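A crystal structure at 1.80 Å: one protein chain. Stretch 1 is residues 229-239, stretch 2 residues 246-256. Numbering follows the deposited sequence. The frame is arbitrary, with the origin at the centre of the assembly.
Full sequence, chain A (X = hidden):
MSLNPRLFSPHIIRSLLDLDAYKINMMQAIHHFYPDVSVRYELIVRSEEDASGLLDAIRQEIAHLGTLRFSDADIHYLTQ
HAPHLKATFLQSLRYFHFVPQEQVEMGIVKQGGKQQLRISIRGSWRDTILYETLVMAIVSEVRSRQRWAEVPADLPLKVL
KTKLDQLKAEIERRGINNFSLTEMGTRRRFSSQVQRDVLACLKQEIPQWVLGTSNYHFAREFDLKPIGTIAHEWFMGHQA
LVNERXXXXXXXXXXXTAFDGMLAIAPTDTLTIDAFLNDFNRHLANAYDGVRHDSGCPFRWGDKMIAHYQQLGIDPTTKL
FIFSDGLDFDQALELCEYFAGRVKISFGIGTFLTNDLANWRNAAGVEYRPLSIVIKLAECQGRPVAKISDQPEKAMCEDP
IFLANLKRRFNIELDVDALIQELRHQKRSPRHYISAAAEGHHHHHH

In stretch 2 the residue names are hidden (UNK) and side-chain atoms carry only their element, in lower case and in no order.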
# COMPACT_ATOMS: atom_id res chain seq x y z
N THR A 229 7.12 0.23 -3.53
CA THR A 229 7.56 1.58 -3.15
C THR A 229 7.56 1.54 -1.64
O THR A 229 6.87 0.71 -1.05
CB THR A 229 6.66 2.74 -3.62
OG1 THR A 229 5.48 2.81 -2.80
CG2 THR A 229 6.26 2.58 -5.15
N ILE A 230 8.28 2.45 -1.02
CA ILE A 230 8.43 2.42 0.43
C ILE A 230 7.13 2.93 1.01
O ILE A 230 6.64 3.99 0.58
CB ILE A 230 9.55 3.37 0.83
CG1 ILE A 230 10.81 3.01 0.02
CG2 ILE A 230 9.85 3.29 2.34
CD1 ILE A 230 11.83 4.15 0.04
N ALA A 231 6.60 2.27 2.02
CA ALA A 231 5.31 2.71 2.58
C ALA A 231 5.55 3.78 3.63
O ALA A 231 6.69 3.96 4.12
CB ALA A 231 4.57 1.53 3.21
N HIS A 232 4.50 4.55 3.92
CA HIS A 232 4.56 5.64 4.95
C HIS A 232 5.07 5.14 6.31
O HIS A 232 5.76 5.84 7.01
CB HIS A 232 3.18 6.24 5.20
CG HIS A 232 2.64 6.93 4.00
ND1 HIS A 232 1.68 6.38 3.24
CD2 HIS A 232 3.00 8.15 3.39
CE1 HIS A 232 1.44 7.21 2.16
NE2 HIS A 232 2.25 8.28 2.28
N GLU A 233 4.74 3.89 6.65
CA GLU A 233 5.14 3.38 8.00
C GLU A 233 6.59 3.40 8.26
O GLU A 233 6.98 3.57 9.38
CB GLU A 233 4.59 1.93 8.26
CG GLU A 233 5.28 0.89 7.48
CD GLU A 233 4.83 -0.53 7.89
OE1 GLU A 233 5.17 -1.01 9.03
OE2 GLU A 233 4.23 -1.18 7.01
N TRP A 234 7.43 3.30 7.21
CA TRP A 234 8.87 3.39 7.43
C TRP A 234 9.22 4.80 7.94
O TRP A 234 9.95 5.01 8.93
CB TRP A 234 9.55 3.09 6.09
CG TRP A 234 11.05 3.24 6.10
CD1 TRP A 234 11.81 4.19 5.41
CD2 TRP A 234 12.01 2.40 6.79
NE1 TRP A 234 13.17 3.96 5.60
CE2 TRP A 234 13.34 2.90 6.45
CE3 TRP A 234 11.90 1.29 7.64
CZ2 TRP A 234 14.50 2.31 6.92
CZ3 TRP A 234 13.09 0.70 8.14
CH2 TRP A 234 14.36 1.18 7.76
N PHE A 235 8.61 5.80 7.31
CA PHE A 235 8.89 7.22 7.74
C PHE A 235 8.25 7.53 9.10
O PHE A 235 8.82 8.26 9.96
CB PHE A 235 8.35 8.13 6.66
CG PHE A 235 9.03 7.90 5.33
CD1 PHE A 235 8.54 6.98 4.43
CD2 PHE A 235 10.24 8.50 5.06
CE1 PHE A 235 9.23 6.71 3.25
CE2 PHE A 235 10.94 8.21 3.88
CZ PHE A 235 10.42 7.32 2.98
N MSE A 236 7.04 6.99 9.30
CA MSE A 236 6.30 7.26 10.56
C MSE A 236 7.04 6.59 11.71
O MSE A 236 7.22 7.20 12.74
CB MSE A 236 4.89 6.61 10.42
CG MSE A 236 4.04 7.47 9.48
SE MSE A 236 2.46 6.38 8.95
CE MSE A 236 1.46 6.70 10.60
N GLY A 237 7.49 5.33 11.52
CA GLY A 237 8.22 4.65 12.62
C GLY A 237 9.44 5.47 13.08
O GLY A 237 9.77 5.50 14.26
N HIS A 238 10.12 6.11 12.14
CA HIS A 238 11.28 6.96 12.52
C HIS A 238 10.97 8.11 13.43
O HIS A 238 11.86 8.64 14.09
CB HIS A 238 12.10 7.39 11.29
CG HIS A 238 13.00 6.28 10.78
ND1 HIS A 238 12.53 5.27 10.02
CD2 HIS A 238 14.32 5.94 11.09
CE1 HIS A 238 13.53 4.38 9.77
NE2 HIS A 238 14.63 4.79 10.42
N GLN A 239 9.70 8.50 13.52
CA GLN A 239 9.27 9.54 14.51
C GLN A 239 9.45 9.10 15.95
O GLN A 239 9.45 9.92 16.88
CB GLN A 239 7.79 9.96 14.28
CG GLN A 239 7.58 10.60 12.91
CD GLN A 239 6.10 10.67 12.56
OE1 GLN A 239 5.26 10.47 13.41
NE2 GLN A 239 5.78 10.93 11.27
N UNK A 246 14.17 14.91 12.52
CA UNK A 246 15.10 14.17 11.68
C UNK A 246 14.47 12.94 11.08
O UNK A 246 15.11 12.25 10.27
o UNK A 246 17.51 14.81 14.25
c UNK A 246 17.10 14.87 13.07
o UNK A 246 17.28 15.85 12.30
c UNK A 246 16.32 13.71 12.54
N UNK A 247 13.24 12.62 11.48
CA UNK A 247 12.63 11.32 11.18
C UNK A 247 12.56 10.98 9.67
O UNK A 247 12.94 9.88 9.25
o UNK A 247 10.37 12.24 11.25
c UNK A 247 11.24 11.26 11.80
N UNK A 248 12.10 11.94 8.85
CA UNK A 248 11.90 11.67 7.48
C UNK A 248 13.27 11.58 6.75
O UNK A 248 13.52 10.69 5.93
c UNK A 248 10.85 12.59 5.38
o UNK A 248 8.76 13.07 4.33
c UNK A 248 9.79 13.52 4.85
c UNK A 248 11.03 12.76 6.88
n UNK A 248 10.00 14.81 5.02
N UNK A 249 14.18 12.48 7.11
CA UNK A 249 15.50 12.42 6.52
C UNK A 249 16.27 11.17 6.84
O UNK A 249 16.86 10.56 5.93
c UNK A 249 17.41 13.79 5.81
n UNK A 249 18.85 15.33 6.83
o UNK A 249 17.87 15.93 4.94
c UNK A 249 18.07 15.11 5.82
c UNK A 249 16.33 13.66 6.89
N UNK A 250 16.25 10.76 8.10
CA UNK A 250 16.94 9.52 8.49
C UNK A 250 16.31 8.31 7.80
O UNK A 250 17.01 7.40 7.34
c UNK A 250 16.97 9.32 10.02
c UNK A 250 17.39 7.89 10.35
c UNK A 250 17.88 10.41 10.68
N UNK A 251 14.97 8.30 7.70
CA UNK A 251 14.29 7.17 7.06
C UNK A 251 14.72 7.12 5.58
O UNK A 251 14.99 6.03 5.02
c UNK A 251 12.78 7.32 7.17
N UNK A 252 14.80 8.31 4.92
CA UNK A 252 15.32 8.29 3.51
C UNK A 252 16.76 7.72 3.41
O UNK A 252 17.04 6.89 2.54
c UNK A 252 13.23 9.62 1.40
c UNK A 252 13.98 11.79 2.41
c UNK A 252 13.85 10.32 2.63
c UNK A 252 15.26 9.69 2.84
N UNK A 253 17.65 8.17 4.28
CA UNK A 253 19.02 7.70 4.26
C UNK A 253 19.11 6.22 4.55
O UNK A 253 19.89 5.50 3.92
c UNK A 253 19.90 9.99 4.84
o UNK A 253 21.19 11.85 5.51
o UNK A 253 20.46 10.51 7.05
c UNK A 253 19.83 8.53 5.30
c UNK A 253 20.58 10.85 5.88
N UNK A 254 18.36 5.74 5.52
CA UNK A 254 18.52 4.36 5.98
C UNK A 254 17.94 3.37 4.99
O UNK A 254 18.36 2.23 4.95
c UNK A 254 18.72 4.08 9.72
c UNK A 254 18.76 4.81 8.41
n UNK A 254 19.40 2.76 12.10
n UNK A 254 21.63 3.33 11.87
n UNK A 254 20.08 4.00 10.30
c UNK A 254 20.37 3.35 11.41
c UNK A 254 17.87 4.17 7.33
N UNK A 255 16.97 3.78 4.17
CA UNK A 255 16.51 2.87 3.10
C UNK A 255 17.69 2.53 2.18
O UNK A 255 17.88 1.40 1.77
c UNK A 255 14.78 2.54 1.28
c UNK A 255 15.37 3.51 2.28
c UNK A 255 15.04 2.41 -0.09
c UNK A 255 12.14 -0.74 1.51
c UNK A 255 13.57 0.76 0.36
c UNK A 255 12.71 -0.35 0.32
c UNK A 255 13.89 1.44 1.61
c UNK A 255 12.43 -0.10 2.71
n UNK A 255 14.30 1.32 -0.62
c UNK A 255 13.31 0.99 2.78
N UNK A 256 18.47 3.55 1.83
CA UNK A 256 19.64 3.38 0.96
C UNK A 256 20.75 2.50 1.59
O UNK A 256 21.42 1.77 0.90
c UNK A 256 19.22 5.62 -0.20
c UNK A 256 20.22 4.74 0.61
c UNK A 256 18.59 5.01 -1.49
c UNK A 256 19.87 7.00 -0.48
O HOH W 1 8.38 11.13 9.59

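Position 246 carries two carbons, the second bearing two oxygens, and its end leads away from stretch 1. This carboxylate is Asp 246, at an exposed position, where a charged group can stay solvated.

At 247 a single carbon bears one oxygen; the carbon, CB, lies 3.6 Å from Gln 239 N, and the oxygen accepts a hydrogen bond from water 1. This is Ser 247, whose small side chain packs beside the backbone of Gln 239 with OG 2.8 Å from the water oxygen. That water also donates to Phe 235 O and accepts from Gln 239 NE2, so the hydroxyl keeps a polar link in a buried spot.

Position 248 has three carbons, the third with one oxygen and one nitrogen; its second carbon packs 4.1 Å from Phe 235 CD2. This is Gln 248, that carbon is CG, and its amide nitrogen is satisfied elsewhere in the structure. Position 249 has the same composition but points away, partly exposed, and touches nothing on stretch 1: Gln 249.

At 250 one carbon carries two more, and one of these tips lies 3.7 Å from His 238 CD2. This is Val 250, the tip its CG1, a compact apolar neighbour for the imidazole.

Position 251 has one carbon. This CB sits over the face of the His 238 ring, 3.9 Å from the centroid of that ring, and also meets Phe 235 CD2 at 3.5 Å and Trp 234 CD1 at 3.7 Å. It is Ala 251; a lone methyl suits a point where three rings converge.

Position 252 has four carbons, forked at the second. Its CB points away, yet one tip comes within 3.7 Å of Phe 235 CE2, at the ring edge. This is Leu 252, and the near atom is its CD2. Position 253, three carbons ending in two oxygens, is partly exposed and clear of stretch 1: Glu 253.

At 254 come three carbons, a nitrogen and a carbon with two nitrogens; CB packs 3.9 Å from Trp 234 CZ2, and the end leads away. This guanidinium belongs to Arg 254, whose aliphatic part does the packing.

Position 255 has one carbon, then fused five- and six-membered rings holding eight carbons and one nitrogen. Ile 230 CD1 stands 3.5 Å from the centroid of the five-membered ring, over the face. This is Trp 255, and the edge of Trp 255 turns toward the face of Trp 234. Position 256 has four carbons, forked at the second, and reaches nothing on stretch 1: Leu 256.

The two helix axes approach to 8.0 Å at 126°. His 238 fits among Ser 247, Val 250, Ala 251 and Arg 254, its ring held by ND1 donating to Trp 234 O (2.8 Å). One direct hydrogen bond crosses, Trp 234 NE1 to Ala 251 O (2.8 Å), pinning an otherwise largely apolar, aromatic contact.

Stretch 2, residues 246-256: DSQQVALERWL
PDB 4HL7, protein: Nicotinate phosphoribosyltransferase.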